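Local coordinates for DNA polymerase III, gamma subunit-related protein (Thermotoga maritima, PDB 2GNO) that probably binds DNA and resembles the gamma and delta' subunits of the bacterial polymerase III clamp loader, at residues 11-16 against 81-86; 65-70 against 100-105. All coordinates share one frame; numbering follows the deposited sequence.

Two contacts from one P-loop NTPase-like domain illustrate how a parallel sheet collects helices on its flanks. Starting at the N terminus, helix 5-14 ends in segment 11-16, and contact 1 closes a loop of 64 residues when the chain comes back at 81-86, entering strand 84-88. Inside that loop lies segment 65-70 on helix 64-74, whose partner 100-105 comes only after the strand, so the two closures cross instead of nesting. Strand 84-88 joins them: Val86 CG1 lies 3.8 Å from Ile70 CG2. Contact 1 fastens the N-terminal helix to Arg83, just before the strand, and contact 2 packs helix 64-74 against the junction of helices 96-101 and 103-107.

Contact 1 of 2, residues 11-16 against 81-86; sequences RIIEKS and YTRKYV
Arg83 reaches across to the end of helix 5-14 and lays its guanidinium among the backbone carbonyls. The polar part of the contact is modest: NH2 gives a weak hydrogen bond of 3.3 Å to Ser16 O, which lies at the edge of the guanidinium, near its plane, with an N-H...O angle of 159°. Over one face sits Ile13 O, 3.5 Å from Arg83 NH2 but at an angle too poor for a hydrogen bond. The C-terminal end of a helix points its carbonyl oxygens outward, and a cation beside them is likely to be favoured electrostatically. Glu14 adds opposite charge at longer range, with OE2 5.4 Å from Arg83 NH1; its OE1 is taken by a salt bridge to Lys10.

In the parallel five-stranded sheet of this P-loop NTPase-like domain, helix 5-14 leads into strand 19-24, and strand 84-88 begins just after Arg83.

Apolar contact is made by the arginine's stem. The chain is extended from CG to NE, which carries the charged group out to the helix while CD passes Ile13 CG2 at 3.7 Å, the two side chains running in opposite directions. Ile13 also packs on Val42 and Val114. With Arg83 cut back to an alanine, Ser16 O is likely to lose this donor and Ile13 CG2 its contact with CD.

Just past the helix, Ser16 OG donates to Ile12 O at 2.7 Å, tilted 33° from the carbonyl plane, and Ser16 N bonds Ile13 O, fixing the turn that presents Ser16 O.

Contact 2 of 2, residues 65-70 against 100-105; sequences DDIRTI and NAFLKA
Ala101, near the end of helix 96-101, meets Ile67 first: its CB lies 4.1 Å from Ile67 CG2, and Ile67 CG2 also comes within 4.0 Å of Ala101 C, touching backbone as well as side chain. The next residue, Phe102, carries most of the contact. Ile67 CG2 touches its CB at 3.7 Å, while the other branch of the isoleucine sends CD1 over one face of the ring, 4.0 Å above the plane and offset toward the rim. Both chi1 and chi2 of Ile67 are near -60° (-57° and -53°), a bend that brings CD1 round over the ring.

In this P-loop NTPase-like domain, helix 64-74 precedes strand 84-88 and the pair 96-101 and 103-107 follows it, leading on to strand 113-119. Phe102 sits between helix 64-74 and strand 113-119, packing on Ile115 and Leu117 of the latter. Farther out along the ring, Ile70 approaches obliquely, CG2 standing 3.7 Å from Phe102 CE1, and its side chain crosses the phenylalanine at about a right angle. Ile70 also packs on Val86 and Val88 of strand 84-88, while Met94 touches both Ile67 and Phe102.

Contact 1 of 2, residues 11-16 against 81-86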
loop_
_atom_site.group_PDB
_atom_site.type_symbol
_atom_site.label_atom_id
_atom_site.label_comp_id
_atom_site.label_asym_id
_atom_site.label_seq_id
_atom_site.Cartn_x
_atom_site.Cartn_y
_atom_site.Cartn_z
ATOM N N ARG A 11 12.143 22.493 -7.347
ATOM C CA ARG A 11 12.330 23.646 -8.221
ATOM C C ARG A 11 11.012 24.166 -8.801
ATOM O O ARG A 11 10.791 25.386 -8.855
ATOM C CB ARG A 11 13.285 23.277 -9.345
ATOM C CG ARG A 11 14.664 22.853 -8.846
ATOM N N ILE A 12 10.161 23.231 -9.230
ATOM C CA ILE A 12 8.832 23.534 -9.775
ATOM C C ILE A 12 8.008 24.216 -8.684
ATOM O O ILE A 12 7.332 25.215 -8.951
ATOM C CB ILE A 12 8.129 22.240 -10.278
ATOM C CG1 ILE A 12 8.840 21.727 -11.541
ATOM C CG2 ILE A 12 6.648 22.502 -10.609
ATOM C CD1 ILE A 12 8.405 20.355 -12.023
ATOM N N ILE A 13 8.072 23.655 -7.471
ATOM C CA ILE A 13 7.383 24.187 -6.298
ATOM C C ILE A 13 7.869 25.573 -5.892
ATOM O O ILE A 13 7.048 26.441 -5.587
ATOM C CB ILE A 13 7.488 23.225 -5.072
ATOM C CG1 ILE A 13 6.588 22.012 -5.289
ATOM C CG2 ILE A 13 7.026 23.922 -3.745
ATOM C CD1 ILE A 13 6.775 20.899 -4.287
ATOM N N GLU A 14 9.180 25.768 -5.832
ATOM C CA GLU A 14 9.739 27.075 -5.436
ATOM C C GLU A 14 9.427 28.245 -6.396
ATOM O O GLU A 14 9.477 29.393 -5.961
ATOM C CB GLU A 14 11.224 26.966 -5.077
ATOM C CG GLU A 14 11.420 26.207 -3.750
ATOM C CD GLU A 14 12.870 25.944 -3.363
ATOM O OE1 GLU A 14 13.755 25.919 -4.245
ATOM O OE2 GLU A 14 13.117 25.722 -2.154
ATOM N N LYS A 15 9.101 27.955 -7.663
ATOM C CA LYS A 15 8.708 28.979 -8.639
ATOM C C LYS A 15 7.203 28.855 -8.978
ATOM O O LYS A 15 6.794 29.092 -10.119
ATOM C CB LYS A 15 9.605 28.963 -9.891
ATOM C CG LYS A 15 11.098 29.103 -9.541
ATOM C CD LYS A 15 12.011 29.470 -10.696
ATOM C CE LYS A 15 11.893 30.952 -11.086
ATOM N NZ LYS A 15 12.870 31.335 -12.143
ATOM N N SER A 16 6.406 28.481 -7.959
ATOM C CA SER A 16 4.951 28.351 -8.033
ATOM C C SER A 16 4.331 29.189 -6.921
ATOM O O SER A 16 4.872 29.276 -5.824
ATOM C CB SER A 16 4.473 26.900 -7.879
ATOM O OG SER A 16 4.787 26.140 -9.028
ATOM N N TYR A 81 7.244 26.492 8.179
ATOM C CA TYR A 81 7.532 26.372 6.772
ATOM C C TYR A 81 7.193 27.614 5.943
ATOM O O TYR A 81 6.411 28.455 6.362
ATOM C CB TYR A 81 6.792 25.173 6.142
ATOM C CG TYR A 81 7.223 23.739 6.429
ATOM C CD1 TYR A 81 8.497 23.421 6.883
ATOM C CD2 TYR A 81 6.446 22.681 5.932
ATOM C CE1 TYR A 81 8.895 22.098 7.023
ATOM C CE2 TYR A 81 6.859 21.362 6.042
ATOM C CZ TYR A 81 8.083 21.082 6.594
ATOM O OH TYR A 81 8.500 19.783 6.703
ATOM N N THR A 82 7.807 27.714 4.767
ATOM C CA THR A 82 7.538 28.797 3.808
ATOM C C THR A 82 6.158 28.490 3.202
ATOM O O THR A 82 5.323 29.384 3.056
ATOM C CB THR A 82 8.624 28.859 2.704
ATOM O OG1 THR A 82 9.886 29.160 3.304
ATOM C CG2 THR A 82 8.327 29.927 1.670
ATOM N N ARG A 83 5.932 27.209 2.873
ATOM C CA ARG A 83 4.674 26.728 2.324
ATOM C C ARG A 83 3.947 25.721 3.234
ATOM O O ARG A 83 4.550 25.070 4.084
ATOM C CB ARG A 83 4.920 26.094 0.951
ATOM C CG ARG A 83 5.369 27.112 -0.085
ATOM C CD ARG A 83 5.688 26.518 -1.446
ATOM N NE ARG A 83 5.969 27.582 -2.414
ATOM C CZ ARG A 83 7.136 28.225 -2.547
ATOM N NH1 ARG A 83 8.195 27.943 -1.792
ATOM N NH2 ARG A 83 7.235 29.191 -3.465
ATOM N N LYS A 84 2.632 25.630 3.051
ATOM C CA LYS A 84 1.759 24.685 3.764
ATOM C C LYS A 84 1.490 23.545 2.762
ATOM O O LYS A 84 1.265 23.801 1.582
ATOM C CB LYS A 84 0.484 25.380 4.212
ATOM C CG LYS A 84 -0.555 24.458 4.727
ATOM C CD LYS A 84 -1.679 25.173 5.458
ATOM C CE LYS A 84 -1.287 25.572 6.845
ATOM N NZ LYS A 84 -2.461 26.004 7.645
ATOM N N TYR A 85 1.477 22.308 3.241
ATOM C CA TYR A 85 1.314 21.141 2.384
ATOM C C TYR A 85 0.133 20.265 2.756
ATOM O O TYR A 85 -0.133 20.084 3.919
ATOM C CB TYR A 85 2.569 20.272 2.469
ATOM C CG TYR A 85 3.822 20.972 2.004
ATOM C CD1 TYR A 85 4.489 21.872 2.838
ATOM C CD2 TYR A 85 4.378 20.697 0.763
ATOM C CE1 TYR A 85 5.616 22.530 2.421
ATOM C CE2 TYR A 85 5.513 21.370 0.321
ATOM C CZ TYR A 85 6.123 22.291 1.167
ATOM O OH TYR A 85 7.267 22.948 0.819
ATOM N N VAL A 86 -0.585 19.758 1.757
ATOM C CA VAL A 86 -1.684 18.833 1.987
ATOM C C VAL A 86 -1.375 17.586 1.170
ATOM O O VAL A 86 -1.162 17.690 -0.024
ATOM C CB VAL A 86 -3.067 19.389 1.562
ATOM C CG1 VAL A 86 -4.142 18.308 1.683
ATOM C CG2 VAL A 86 -3.434 20.585 2.388
#

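Contact 2 of 2, residues 65-70 against 100-105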
loop_
_atom_site.group_PDB
_atom_site.type_symbol
_atom_site.label_atom_id
_atom_site.label_comp_id
_atom_site.label_asym_id
_atom_site.label_seq_id
_atom_site.Cartn_x
_atom_site.Cartn_y
_atom_site.Cartn_z
ATOM N N ASP A 65 -16.544 15.755 3.325
ATOM C CA ASP A 65 -16.178 16.151 4.670
ATOM C C ASP A 65 -14.642 16.260 4.741
ATOM O O ASP A 65 -14.130 17.193 5.363
ATOM C CB ASP A 65 -16.695 15.135 5.691
ATOM C CG ASP A 65 -16.706 15.669 7.131
ATOM O OD1 ASP A 65 -16.479 16.879 7.367
ATOM O OD2 ASP A 65 -16.989 14.864 8.040
ATOM N N ASP A 66 -13.920 15.303 4.133
ATOM C CA ASP A 66 -12.447 15.355 4.086
ATOM C C ASP A 66 -12.008 16.586 3.316
ATOM O O ASP A 66 -11.016 17.197 3.674
ATOM C CB ASP A 66 -11.817 14.109 3.448
ATOM C CG ASP A 66 -12.064 12.846 4.242
ATOM O OD1 ASP A 66 -11.889 12.859 5.479
ATOM O OD2 ASP A 66 -12.416 11.827 3.616
ATOM N N ILE A 67 -12.749 16.974 2.278
ATOM C CA ILE A 67 -12.404 18.169 1.501
ATOM C C ILE A 67 -12.647 19.437 2.339
ATOM O O ILE A 67 -11.894 20.397 2.234
ATOM C CB ILE A 67 -13.130 18.215 0.148
ATOM C CG1 ILE A 67 -12.828 16.938 -0.676
ATOM C CG2 ILE A 67 -12.747 19.466 -0.653
ATOM C CD1 ILE A 67 -11.374 16.575 -0.875
ATOM N N ARG A 68 -13.677 19.445 3.171
ATOM C CA ARG A 68 -13.901 20.604 4.032
ATOM C C ARG A 68 -12.721 20.754 4.983
ATOM O O ARG A 68 -12.251 21.859 5.167
ATOM C CB ARG A 68 -15.204 20.516 4.803
ATOM C CG ARG A 68 -16.415 20.633 3.928
ATOM C CD ARG A 68 -17.663 20.742 4.752
ATOM N NE ARG A 68 -18.853 20.640 3.904
ATOM C CZ ARG A 68 -19.599 19.545 3.699
ATOM N NH1 ARG A 68 -19.347 18.370 4.303
ATOM N NH2 ARG A 68 -20.652 19.638 2.889
ATOM N N THR A 69 -12.240 19.637 5.537
ATOM C CA THR A 69 -11.090 19.634 6.438
ATOM C C THR A 69 -9.894 20.274 5.786
ATOM O O THR A 69 -9.262 21.129 6.381
ATOM C CB THR A 69 -10.702 18.227 6.901
ATOM O OG1 THR A 69 -11.842 17.619 7.525
ATOM C CG2 THR A 69 -9.555 18.298 7.936
ATOM N N ILE A 70 -9.616 19.866 4.554
ATOM C CA ILE A 70 -8.511 20.392 3.779
ATOM C C ILE A 70 -8.670 21.907 3.556
ATOM O O ILE A 70 -7.707 22.669 3.736
ATOM C CB ILE A 70 -8.425 19.700 2.396
ATOM C CG1 ILE A 70 -8.084 18.192 2.526
ATOM C CG2 ILE A 70 -7.355 20.384 1.538
ATOM C CD1 ILE A 70 -8.272 17.369 1.246
ATOM N N ASN A 100 -15.816 17.826 -6.860
ATOM C CA ASN A 100 -16.510 19.074 -7.174
ATOM C C ASN A 100 -16.160 20.172 -6.179
ATOM O O ASN A 100 -15.838 21.291 -6.571
ATOM C CB ASN A 100 -18.034 18.855 -7.136
ATOM C CG ASN A 100 -18.832 20.128 -7.429
ATOM O OD1 ASN A 100 -18.383 21.020 -8.158
ATOM N ND2 ASN A 100 -20.054 20.191 -6.895
ATOM N N ALA A 101 -16.237 19.844 -4.895
ATOM C CA ALA A 101 -15.926 20.794 -3.829
ATOM C C ALA A 101 -14.459 21.224 -3.793
ATOM O O ALA A 101 -14.155 22.293 -3.264
ATOM C CB ALA A 101 -16.320 20.210 -2.475
ATOM N N PHE A 102 -13.566 20.428 -4.386
ATOM C CA PHE A 102 -12.127 20.703 -4.360
ATOM C C PHE A 102 -11.561 21.415 -5.593
ATOM O O PHE A 102 -10.378 21.724 -5.626
ATOM C CB PHE A 102 -11.434 19.345 -4.081
ATOM C CG PHE A 102 -10.034 19.424 -3.505
ATOM C CD1 PHE A 102 -9.685 20.355 -2.530
ATOM C CD2 PHE A 102 -9.133 18.419 -3.774
ATOM C CE1 PHE A 102 -8.417 20.375 -1.987
ATOM C CE2 PHE A 102 -7.888 18.418 -3.183
ATOM C CZ PHE A 102 -7.533 19.398 -2.302
ATOM N N LEU A 103 -12.413 21.775 -6.554
ATOM C CA LEU A 103 -11.949 22.431 -7.790
ATOM C C LEU A 103 -11.355 23.821 -7.593
ATOM O O LEU A 103 -10.296 24.095 -8.145
ATOM C CB LEU A 103 -13.057 22.467 -8.843
ATOM C CG LEU A 103 -13.691 21.116 -9.217
ATOM C CD1 LEU A 103 -14.766 21.320 -10.288
ATOM C CD2 LEU A 103 -12.644 20.070 -9.637
ATOM N N LYS A 104 -12.002 24.675 -6.793
ATOM C CA LYS A 104 -11.505 26.047 -6.537
ATOM C C LYS A 104 -10.139 26.043 -5.840
ATOM O O LYS A 104 -9.211 26.740 -6.273
ATOM C CB LYS A 104 -12.517 26.876 -5.729
ATOM N N ALA A 105 -10.016 25.254 -4.774
ATOM C CA ALA A 105 -8.740 25.135 -4.053
ATOM C C ALA A 105 -7.672 24.466 -4.928
ATOM O O ALA A 105 -6.516 24.839 -4.847
ATOM C CB ALA A 105 -8.911 24.367 -2.748
#